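Local coordinates for serine protease pet (Escherichia coli, PDB 4OM9), which acts as a secreted serine protease enterotoxin of enteroaggregative E. coli, an autotransporter passenger that probably cleaves the host cytoskeletal protein alpha-fodrin, at residues Lys580-Ser591 with Ala599-Ser610; Lys757-Asp767 with Gln798-Leu807. All coordinates share one frame; numbering follows the deposited sequence.

Contact 1 of 2, residues Lys580-Ser591 with Ala599-Ser610; sequences KFRFDNLNIEDS and ADVEGNIQAKNS
Arg582 lays its guanidinium beside Asp600 and against Glu602, whose CB sits over one face of the group. The two segments are successive coils of the autotransporter beta-helix: strands 580-583 and 599-602 run parallel at 11°, strands 585-589 and 604-608 are also parallel, and each segment turns a corner, at Asp584 and at Gly603. A bend at chi2 (-64°) carries the arginine end across to the neighbouring coil, where NH2 reaches Asp600 OD1 at 2.9 Å from above the carboxylate plane. NH1 lies 2.8 Å from Asp600 O, which also accepts from Phe581 N on the opposite face of its carbonyl plane. Glu602 OE1, 3.1 Å from Arg582 NE, contributes charge alone, since it stands well out of the guanidinium plane and no N-H points at it.

Inside the corner, the buried ring of Phe583 is covered by Glu602 O above its centre and touches Val601 CG1 through CE2 at 3.7 Å; Met516 packs on both residues. The register slips by one at the corner, a beta bulge, and Gly603 CA approaches within 3.1 Å of Phe583 O. Further along, Lys608 and Glu589 lie side by side in a salt bridge, NZ meeting OE2 at 2.7 Å from above the carboxylate plane. Beyond the second pair of strands, Asn609 ND2 donates almost straight (175°) to Asp590 OD1, 2.7 Å away on the anti side of the carboxylate.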
loop_
_atom_site.group_PDB
_atom_site.type_symbol
_atom_site.label_atom_id
_atom_site.label_comp_id
_atom_site.label_asym_id
_atom_site.label_seq_id
_atom_site.Cartn_x
_atom_site.Cartn_y
_atom_site.Cartn_z
ATOM N N LYS A 580 1.919 3.399 -0.124
ATOM C CA LYS A 580 2.712 4.539 -0.549
ATOM C C LYS A 580 3.788 4.879 0.488
ATOM O O LYS A 580 3.527 4.974 1.680
ATOM C CB LYS A 580 1.831 5.759 -0.808
ATOM C CG LYS A 580 0.769 5.566 -1.870
ATOM C CD LYS A 580 1.316 5.743 -3.274
ATOM C CE LYS A 580 0.193 5.762 -4.313
ATOM N NZ LYS A 580 -0.796 6.852 -4.039
ATOM N N PHE A 581 5.006 5.030 0.019
ATOM C CA PHE A 581 6.098 5.464 0.858
ATOM C C PHE A 581 6.668 6.709 0.185
ATOM O O PHE A 581 7.211 6.652 -0.957
ATOM C CB PHE A 581 7.142 4.359 1.029
ATOM C CG PHE A 581 6.565 3.028 1.452
ATOM C CD1 PHE A 581 5.990 2.171 0.515
ATOM C CD2 PHE A 581 6.605 2.621 2.784
ATOM C CE1 PHE A 581 5.451 0.945 0.901
ATOM C CE2 PHE A 581 6.074 1.387 3.177
ATOM C CZ PHE A 581 5.498 0.553 2.226
ATOM N N ARG A 582 6.468 7.831 0.872
ATOM C CA ARG A 582 6.903 9.143 0.437
ATOM C C ARG A 582 7.779 9.750 1.517
ATOM O O ARG A 582 7.439 9.694 2.716
ATOM C CB ARG A 582 5.708 10.056 0.159
ATOM C CG ARG A 582 4.767 9.592 -0.972
ATOM C CD ARG A 582 5.502 9.587 -2.312
ATOM N NE ARG A 582 4.683 9.167 -3.456
ATOM C CZ ARG A 582 4.522 7.902 -3.850
ATOM N NH1 ARG A 582 5.105 6.907 -3.183
ATOM N NH2 ARG A 582 3.772 7.628 -4.915
ATOM N N PHE A 583 8.897 10.340 1.097
ATOM C CA PHE A 583 9.808 10.994 2.024
ATOM C C PHE A 583 10.781 11.899 1.288
ATOM O O PHE A 583 11.154 11.613 0.162
ATOM C CB PHE A 583 10.580 9.950 2.827
ATOM C CG PHE A 583 11.256 8.921 1.975
ATOM C CD1 PHE A 583 12.494 9.176 1.401
ATOM C CD2 PHE A 583 10.642 7.695 1.733
ATOM C CE1 PHE A 583 13.101 8.231 0.585
ATOM C CE2 PHE A 583 11.244 6.753 0.944
ATOM C CZ PHE A 583 12.484 7.023 0.363
ATOM N N ASP A 584 11.199 12.988 1.919
ATOM C CA ASP A 584 12.184 13.847 1.289
ATOM C C ASP A 584 13.489 13.091 1.161
ATOM O O ASP A 584 14.097 13.061 0.090
ATOM C CB ASP A 584 12.378 15.140 2.073
ATOM C CG ASP A 584 11.155 16.008 2.028
ATOM O OD1 ASP A 584 10.480 15.978 0.975
ATOM O OD2 ASP A 584 10.852 16.693 3.036
ATOM N N ASN A 585 13.886 12.441 2.246
ATOM C CA ASN A 585 15.137 11.713 2.266
ATOM C C ASN A 585 15.112 10.461 3.132
ATOM O O ASN A 585 14.602 10.464 4.244
ATOM C CB ASN A 585 16.269 12.631 2.741
ATOM C CG ASN A 585 16.501 13.799 1.803
ATOM O OD1 ASN A 585 17.153 13.655 0.768
ATOM N ND2 ASN A 585 15.964 14.962 2.155
ATOM N N LEU A 586 15.658 9.385 2.595
ATOM C CA LEU A 586 16.020 8.232 3.392
ATOM C C LEU A 586 17.546 8.162 3.514
ATOM O O LEU A 586 18.258 8.139 2.496
ATOM C CB LEU A 586 15.491 6.939 2.762
ATOM C CG LEU A 586 15.492 5.733 3.699
ATOM C CD1 LEU A 586 14.371 4.779 3.331
ATOM C CD2 LEU A 586 16.800 5.018 3.681
ATOM N N ASN A 587 18.038 8.100 4.748
ATOM C CA ASN A 587 19.441 7.788 4.983
ATOM C C ASN A 587 19.622 6.377 5.565
ATOM O O ASN A 587 18.959 6.015 6.544
ATOM C CB ASN A 587 20.066 8.828 5.911
ATOM C CG ASN A 587 21.540 8.546 6.203
ATOM O OD1 ASN A 587 22.404 8.666 5.322
ATOM N ND2 ASN A 587 21.831 8.165 7.446
ATOM N N ILE A 588 20.513 5.585 4.964
ATOM C CA ILE A 588 20.871 4.260 5.491
ATOM C C ILE A 588 22.351 4.177 5.783
ATOM O O ILE A 588 23.162 4.547 4.944
ATOM C CB ILE A 588 20.601 3.094 4.512
ATOM C CG1 ILE A 588 20.145 3.596 3.146
ATOM C CG2 ILE A 588 19.741 1.986 5.126
ATOM C CD1 ILE A 588 19.759 2.450 2.226
ATOM N N GLU A 589 22.701 3.630 6.937
ATOM C CA GLU A 589 24.090 3.358 7.241
ATOM C C GLU A 589 24.257 1.899 7.658
ATOM O O GLU A 589 23.510 1.396 8.489
ATOM C CB GLU A 589 24.598 4.321 8.319
ATOM C CG GLU A 589 24.385 5.769 7.912
ATOM C CD GLU A 589 25.104 6.782 8.774
ATOM O OE1 GLU A 589 25.524 6.463 9.914
ATOM O OE2 GLU A 589 25.240 7.920 8.286
ATOM N N ASP A 590 25.201 1.216 7.017
ATOM C CA ASP A 590 25.582 -0.146 7.383
ATOM C C ASP A 590 24.433 -1.159 7.547
ATOM O O ASP A 590 24.465 -2.006 8.444
ATOM C CB ASP A 590 26.401 -0.084 8.666
ATOM C CG ASP A 590 27.535 0.938 8.570
ATOM O OD1 ASP A 590 28.590 0.616 7.964
ATOM O OD2 ASP A 590 27.352 2.072 9.069
ATOM N N SER A 591 23.441 -1.097 6.668
ATOM C CA SER A 591 22.359 -2.068 6.745
ATOM C C SER A 591 21.735 -2.277 5.374
ATOM O O SER A 591 22.388 -2.074 4.352
ATOM C CB SER A 591 21.300 -1.623 7.768
ATOM O OG SER A 591 20.470 -2.712 8.155
ATOM N N ALA A 599 5.066 -2.191 -2.991
ATOM C CA ALA A 599 5.461 -0.907 -2.439
ATOM C C ALA A 599 5.634 0.107 -3.573
ATOM O O ALA A 599 6.213 -0.193 -4.616
ATOM C CB ALA A 599 6.750 -1.022 -1.627
ATOM N N ASP A 600 5.092 1.295 -3.356
ATOM C CA ASP A 600 5.209 2.418 -4.261
ATOM C C ASP A 600 6.024 3.465 -3.509
ATOM O O ASP A 600 5.485 4.176 -2.654
ATOM C CB ASP A 600 3.816 2.927 -4.645
ATOM C CG ASP A 600 3.836 4.034 -5.685
ATOM O OD1 ASP A 600 4.695 4.943 -5.633
ATOM O OD2 ASP A 600 2.949 4.004 -6.564
ATOM N N VAL A 601 7.324 3.527 -3.819
ATOM C CA VAL A 601 8.276 4.326 -3.053
ATOM C C VAL A 601 8.783 5.527 -3.823
ATOM O O VAL A 601 9.242 5.391 -4.949
ATOM C CB VAL A 601 9.511 3.503 -2.614
ATOM C CG1 VAL A 601 10.370 4.345 -1.677
ATOM C CG2 VAL A 601 9.105 2.226 -1.939
ATOM N N GLU A 602 8.735 6.692 -3.190
ATOM C CA GLU A 602 9.208 7.905 -3.811
ATOM C C GLU A 602 9.913 8.835 -2.814
ATOM O O GLU A 602 9.344 9.288 -1.805
ATOM C CB GLU A 602 8.053 8.632 -4.470
ATOM C CG GLU A 602 8.312 10.047 -4.915
ATOM C CD GLU A 602 7.358 10.501 -6.020
ATOM O OE1 GLU A 602 6.215 9.985 -6.081
ATOM O OE2 GLU A 602 7.773 11.353 -6.843
ATOM N N GLY A 603 11.170 9.107 -3.123
ATOM C CA GLY A 603 11.951 10.106 -2.436
ATOM C C GLY A 603 13.435 9.846 -2.675
ATOM O O GLY A 603 13.793 8.872 -3.343
ATOM N N ASN A 604 14.302 10.696 -2.132
ATOM C CA ASN A 604 15.738 10.544 -2.365
ATOM C C ASN A 604 16.460 9.647 -1.371
ATOM O O ASN A 604 16.262 9.751 -0.176
ATOM C CB ASN A 604 16.416 11.919 -2.405
ATOM C CG ASN A 604 16.141 12.633 -3.705
ATOM O OD1 ASN A 604 15.765 11.986 -4.685
ATOM N ND2 ASN A 604 16.294 13.960 -3.725
ATOM N N ILE A 605 17.301 8.757 -1.877
ATOM C CA ILE A 605 18.028 7.857 -1.004
ATOM C C ILE A 605 19.498 8.261 -0.870
ATOM O O ILE A 605 20.174 8.474 -1.874
ATOM C CB ILE A 605 17.958 6.412 -1.514
ATOM C CG1 ILE A 605 16.509 5.941 -1.661
ATOM C CG2 ILE A 605 18.739 5.488 -0.596
ATOM C CD1 ILE A 605 16.407 4.503 -2.162
ATOM N N GLN A 606 19.970 8.396 0.365
ATOM C CA GLN A 606 21.400 8.500 0.644
ATOM C C GLN A 606 21.826 7.200 1.320
ATOM O O GLN A 606 21.217 6.788 2.305
ATOM C CB GLN A 606 21.733 9.709 1.534
ATOM C CG GLN A 606 21.287 11.076 1.000
ATOM C CD GLN A 606 19.774 11.317 1.110
ATOM O OE1 GLN A 606 19.152 11.053 2.149
ATOM N NE2 GLN A 606 19.180 11.818 0.029
ATOM N N ALA A 607 22.846 6.535 0.781
ATOM C CA ALA A 607 23.233 5.227 1.310
ATOM C C ALA A 607 24.717 5.160 1.591
ATOM O O ALA A 607 25.539 5.609 0.791
ATOM C CB ALA A 607 22.821 4.109 0.357
ATOM N N LYS A 608 25.063 4.590 2.734
ATOM C CA LYS A 608 26.454 4.428 3.096
ATOM C C LYS A 608 26.695 2.999 3.547
ATOM O O LYS A 608 26.012 2.510 4.448
ATOM C CB LYS A 608 26.842 5.419 4.196
ATOM C CG LYS A 608 28.283 5.315 4.659
ATOM C CD LYS A 608 28.487 6.044 5.984
ATOM C CE LYS A 608 28.235 7.571 5.901
ATOM N NZ LYS A 608 26.786 7.971 6.110
ATOM N N ASN A 609 27.664 2.342 2.907
ATOM C CA ASN A 609 28.008 0.954 3.209
ATOM C C ASN A 609 26.762 0.088 3.436
ATOM O O ASN A 609 26.678 -0.673 4.396
ATOM C CB ASN A 609 28.922 0.887 4.434
ATOM C CG ASN A 609 29.452 -0.516 4.692
ATOM O OD1 ASN A 609 29.868 -1.215 3.759
ATOM N ND2 ASN A 609 29.403 -0.947 5.959
ATOM N N SER A 610 25.791 0.235 2.547
ATOM C CA SER A 610 24.505 -0.397 2.711
ATOM C C SER A 610 24.037 -1.091 1.425
ATOM O O SER A 610 24.500 -0.784 0.324
ATOM C CB SER A 610 23.464 0.639 3.152
ATOM O OG SER A 610 23.682 1.078 4.477
#

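Contact 2 of 2, residues Lys757-Asp767 with Gln798-Leu807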
loop_
_atom_site.group_PDB
_atom_site.type_symbol
_atom_site.label_atom_id
_atom_site.label_comp_id
_atom_site.label_asym_id
_atom_site.label_seq_id
_atom_site.Cartn_x
_atom_site.Cartn_y
_atom_site.Cartn_z
ATOM N N LYS A 757 25.438 -11.357 -25.025
ATOM C CA LYS A 757 24.109 -11.857 -25.334
ATOM C C LYS A 757 23.565 -11.166 -26.583
ATOM O O LYS A 757 24.190 -10.248 -27.119
ATOM C CB LYS A 757 23.161 -11.634 -24.155
ATOM C CG LYS A 757 23.617 -12.275 -22.852
ATOM C CD LYS A 757 23.623 -13.793 -22.946
ATOM C CE LYS A 757 23.603 -14.436 -21.561
ATOM N NZ LYS A 757 23.647 -15.928 -21.655
ATOM N N ALA A 758 22.399 -11.606 -27.041
ATOM C CA ALA A 758 21.724 -10.934 -28.143
ATOM C C ALA A 758 20.985 -9.706 -27.616
ATOM O O ALA A 758 19.800 -9.775 -27.298
ATOM C CB ALA A 758 20.765 -11.882 -28.847
ATOM N N ALA A 759 21.687 -8.582 -27.509
ATOM C CA ALA A 759 21.076 -7.378 -26.946
ATOM C C ALA A 759 20.694 -6.403 -28.048
ATOM O O ALA A 759 20.983 -6.640 -29.217
ATOM C CB ALA A 759 22.011 -6.715 -25.946
ATOM N N LYS A 760 20.038 -5.308 -27.679
ATOM C CA LYS A 760 19.514 -4.384 -28.678
ATOM C C LYS A 760 19.788 -2.926 -28.347
ATOM O O LYS A 760 20.314 -2.617 -27.286
ATOM C CB LYS A 760 18.007 -4.588 -28.840
ATOM C CG LYS A 760 17.588 -6.005 -29.218
ATOM C CD LYS A 760 16.141 -6.254 -28.818
ATOM C CE LYS A 760 15.157 -5.439 -29.661
ATOM N NZ LYS A 760 15.080 -5.960 -31.057
ATOM N N LEU A 761 19.470 -2.051 -29.303
ATOM C CA LEU A 761 19.242 -0.628 -29.041
ATOM C C LEU A 761 20.531 0.145 -28.676
ATOM O O LEU A 761 21.513 -0.479 -28.256
ATOM C CB LEU A 761 18.157 -0.522 -27.955
ATOM C CG LEU A 761 16.769 -0.826 -28.543
ATOM C CD1 LEU A 761 15.685 -0.836 -27.485
ATOM C CD2 LEU A 761 16.428 0.160 -29.662
ATOM N N SER A 762 20.572 1.477 -28.851
ATOM C CA SER A 762 19.447 2.353 -29.228
ATOM C C SER A 762 19.839 3.693 -29.826
ATOM O O SER A 762 19.239 4.139 -30.800
ATOM C CB SER A 762 18.632 2.708 -28.017
ATOM O OG SER A 762 19.336 3.708 -27.299
ATOM N N PHE A 763 20.813 4.333 -29.169
ATOM C CA PHE A 763 21.142 5.772 -29.258
ATOM C C PHE A 763 20.278 6.654 -30.162
ATOM O O PHE A 763 20.221 6.458 -31.371
ATOM C CB PHE A 763 22.595 5.956 -29.694
ATOM C CG PHE A 763 23.582 5.150 -28.905
ATOM C CD1 PHE A 763 23.527 5.104 -27.529
ATOM C CD2 PHE A 763 24.573 4.436 -29.555
ATOM C CE1 PHE A 763 24.444 4.349 -26.811
ATOM C CE2 PHE A 763 25.491 3.688 -28.853
ATOM C CZ PHE A 763 25.428 3.643 -27.477
ATOM N N GLY A 764 19.632 7.650 -29.571
ATOM C CA GLY A 764 18.919 8.641 -30.352
ATOM C C GLY A 764 17.424 8.433 -30.449
ATOM O O GLY A 764 16.941 7.320 -30.673
ATOM N N SER A 765 16.694 9.529 -30.279
ATOM C CA SER A 765 15.242 9.524 -30.366
ATOM C C SER A 765 14.774 9.006 -31.717
ATOM O O SER A 765 14.961 9.669 -32.736
ATOM C CB SER A 765 14.694 10.932 -30.135
ATOM O OG SER A 765 15.302 11.539 -29.008
ATOM N N ALA A 766 14.170 7.822 -31.715
ATOM C CA ALA A 766 13.677 7.200 -32.941
ATOM C C ALA A 766 12.590 8.044 -33.604
ATOM O O ALA A 766 11.398 7.804 -33.403
ATOM C CB ALA A 766 13.154 5.803 -32.648
ATOM N N ASP A 767 13.022 9.034 -34.384
ATOM C CA ASP A 767 12.134 9.952 -35.107
ATOM C C ASP A 767 11.248 10.796 -34.186
ATOM O O ASP A 767 10.350 11.493 -34.655
ATOM C CB ASP A 767 11.254 9.182 -36.102
ATOM C CG ASP A 767 12.021 8.724 -37.329
ATOM O OD1 ASP A 767 13.235 8.458 -37.211
ATOM O OD2 ASP A 767 11.408 8.632 -38.414
ATOM N N GLN A 798 26.804 -9.988 -30.692
ATOM C CA GLN A 798 25.532 -10.639 -30.998
ATOM C C GLN A 798 24.406 -9.619 -31.026
ATOM O O GLN A 798 23.261 -9.943 -31.346
ATOM C CB GLN A 798 25.208 -11.734 -29.981
ATOM C CG GLN A 798 26.220 -12.865 -29.906
ATOM C CD GLN A 798 27.219 -12.678 -28.781
ATOM O OE1 GLN A 798 27.547 -11.550 -28.407
ATOM N NE2 GLN A 798 27.699 -13.785 -28.224
ATOM N N SER A 799 24.754 -8.376 -30.714
ATOM C CA SER A 799 23.769 -7.355 -30.376
ATOM C C SER A 799 23.451 -6.390 -31.520
ATOM O O SER A 799 24.267 -6.180 -32.417
ATOM C CB SER A 799 24.258 -6.570 -29.158
ATOM O OG SER A 799 24.868 -7.442 -28.218
ATOM N N SER A 800 22.257 -5.807 -31.470
ATOM C CA SER A 800 21.831 -4.801 -32.439
ATOM C C SER A 800 22.273 -3.404 -32.007
ATOM O O SER A 800 22.829 -3.237 -30.922
ATOM C CB SER A 800 20.310 -4.838 -32.610
ATOM O OG SER A 800 19.868 -6.128 -32.997
ATOM N N LEU A 801 22.025 -2.405 -32.851
ATOM C CA LEU A 801 22.309 -1.020 -32.479
ATOM C C LEU A 801 21.582 0.003 -33.350
ATOM O O LEU A 801 22.082 0.386 -34.406
ATOM C CB LEU A 801 23.813 -0.747 -32.532
ATOM C CG LEU A 801 24.206 0.580 -31.882
ATOM C CD1 LEU A 801 23.589 0.678 -30.471
ATOM C CD2 LEU A 801 25.708 0.766 -31.825
ATOM N N ALA A 802 20.412 0.455 -32.906
ATOM C CA ALA A 802 19.669 1.477 -33.638
ATOM C C ALA A 802 20.366 2.825 -33.490
ATOM O O ALA A 802 21.031 3.071 -32.488
ATOM C CB ALA A 802 18.242 1.556 -33.149
ATOM N N MET A 803 20.243 3.686 -34.497
ATOM C CA MET A 803 20.953 4.965 -34.497
ATOM C C MET A 803 20.195 6.094 -35.177
ATOM O O MET A 803 20.747 6.765 -36.048
ATOM C CB MET A 803 22.306 4.834 -35.199
ATOM C CG MET A 803 23.063 3.543 -34.981
ATOM S SD MET A 803 24.103 3.561 -33.520
ATOM C CE MET A 803 25.676 3.152 -34.281
ATOM N N ASN A 804 18.940 6.309 -34.805
ATOM C CA ASN A 804 18.228 7.464 -35.331
ATOM C C ASN A 804 18.828 8.733 -34.765
ATOM O O ASN A 804 18.407 9.205 -33.709
ATOM C CB ASN A 804 16.738 7.402 -35.015
ATOM C CG ASN A 804 16.022 6.353 -35.818
ATOM O OD1 ASN A 804 16.596 5.317 -36.155
ATOM N ND2 ASN A 804 14.760 6.611 -36.141
ATOM N N ASN A 805 19.837 9.245 -35.462
ATOM C CA ASN A 805 20.460 10.522 -35.151
ATOM C C ASN A 805 21.293 10.387 -33.873
ATOM O O ASN A 805 20.756 10.239 -32.787
ATOM C CB ASN A 805 19.376 11.615 -35.055
ATOM C CG ASN A 805 19.932 13.023 -35.178
ATOM O OD1 ASN A 805 21.117 13.219 -35.435
ATOM N ND2 ASN A 805 19.073 14.012 -34.965
ATOM N N ALA A 806 22.614 10.406 -34.027
ATOM C CA ALA A 806 23.553 10.138 -32.935
ATOM C C ALA A 806 24.954 10.658 -33.427
ATOM O O ALA A 806 24.929 11.493 -34.328
ATOM C CB ALA A 806 23.490 8.673 -32.564
ATOM N N LEU A 807 26.157 10.255 -32.971
ATOM C CA LEU A 807 26.581 8.969 -32.413
ATOM C C LEU A 807 27.750 9.087 -31.453
ATOM O O LEU A 807 27.787 9.971 -30.602
ATOM C CB LEU A 807 26.985 8.024 -33.542
ATOM C CG LEU A 807 26.401 6.619 -33.601
ATOM C CD1 LEU A 807 25.980 6.154 -32.227
ATOM C CD2 LEU A 807 25.258 6.595 -34.584
#
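Phe763 packs its ring and CB against Leu801, Met803, Leu807 and Ala806. Its CD2 meets Leu807 CD1 at 3.5 Å and its CE2 lies 3.9 Å from Leu801 CD1, while Met803 SD stands at the ring edge, 5.4 Å from the centroid and 77° off the normal, a Met-aromatic contact. The CB of Leu801 points away from 757-767, but with CG anti to the backbone N (chi1 -168°) CD1 comes back against the backbone of Leu761 and Ser762.

Polar bonds tie the two ends of the pairing. Ser800 N donates to Ala759 O at 2.7 Å, and Ser799 OG gives its hydrogen to Lys757 O at 3.1 Å, nearly in line with the carbonyl. At the far end Asn804 ND2 makes a weak bond to Asp767 OD1, its amide turned 48° from the carboxylate.

Farther out, Tyr790 stacks on the Phe763 ring and Ile794 touches both Phe763 and Leu801. Ser762 OG, held by Ala743 N on strand 740-744, ties the first segment to the preceding coil; Ser765 OG bonds Asp787, between the two segments. Successive turns largely in register, with side chains such as Phe763 and Leu801 stacked inward, are characteristic of the autotransporter beta-helix, here continued without regular strands.

Both contacts join turns of the same elongated beta-helix. Contact 1 lies nearer the centre of the whole chain, 17 Å from it, and contact 2 farther out toward the C-terminal end, at 37 Å, both measured from the contact centres. They follow one another in sequence and do not touch, with centres 33 Å apart and nearest atoms about 23 Å apart. Contact 1 has regular parallel strands with many backbone bonds, whereas no regular strand is assigned in 757-767 or 798-807, and a single backbone bond links those two segments. Both lie on coils of the beta-helix, far in sequence from the antiparallel sheets of the N-terminal protease-like part.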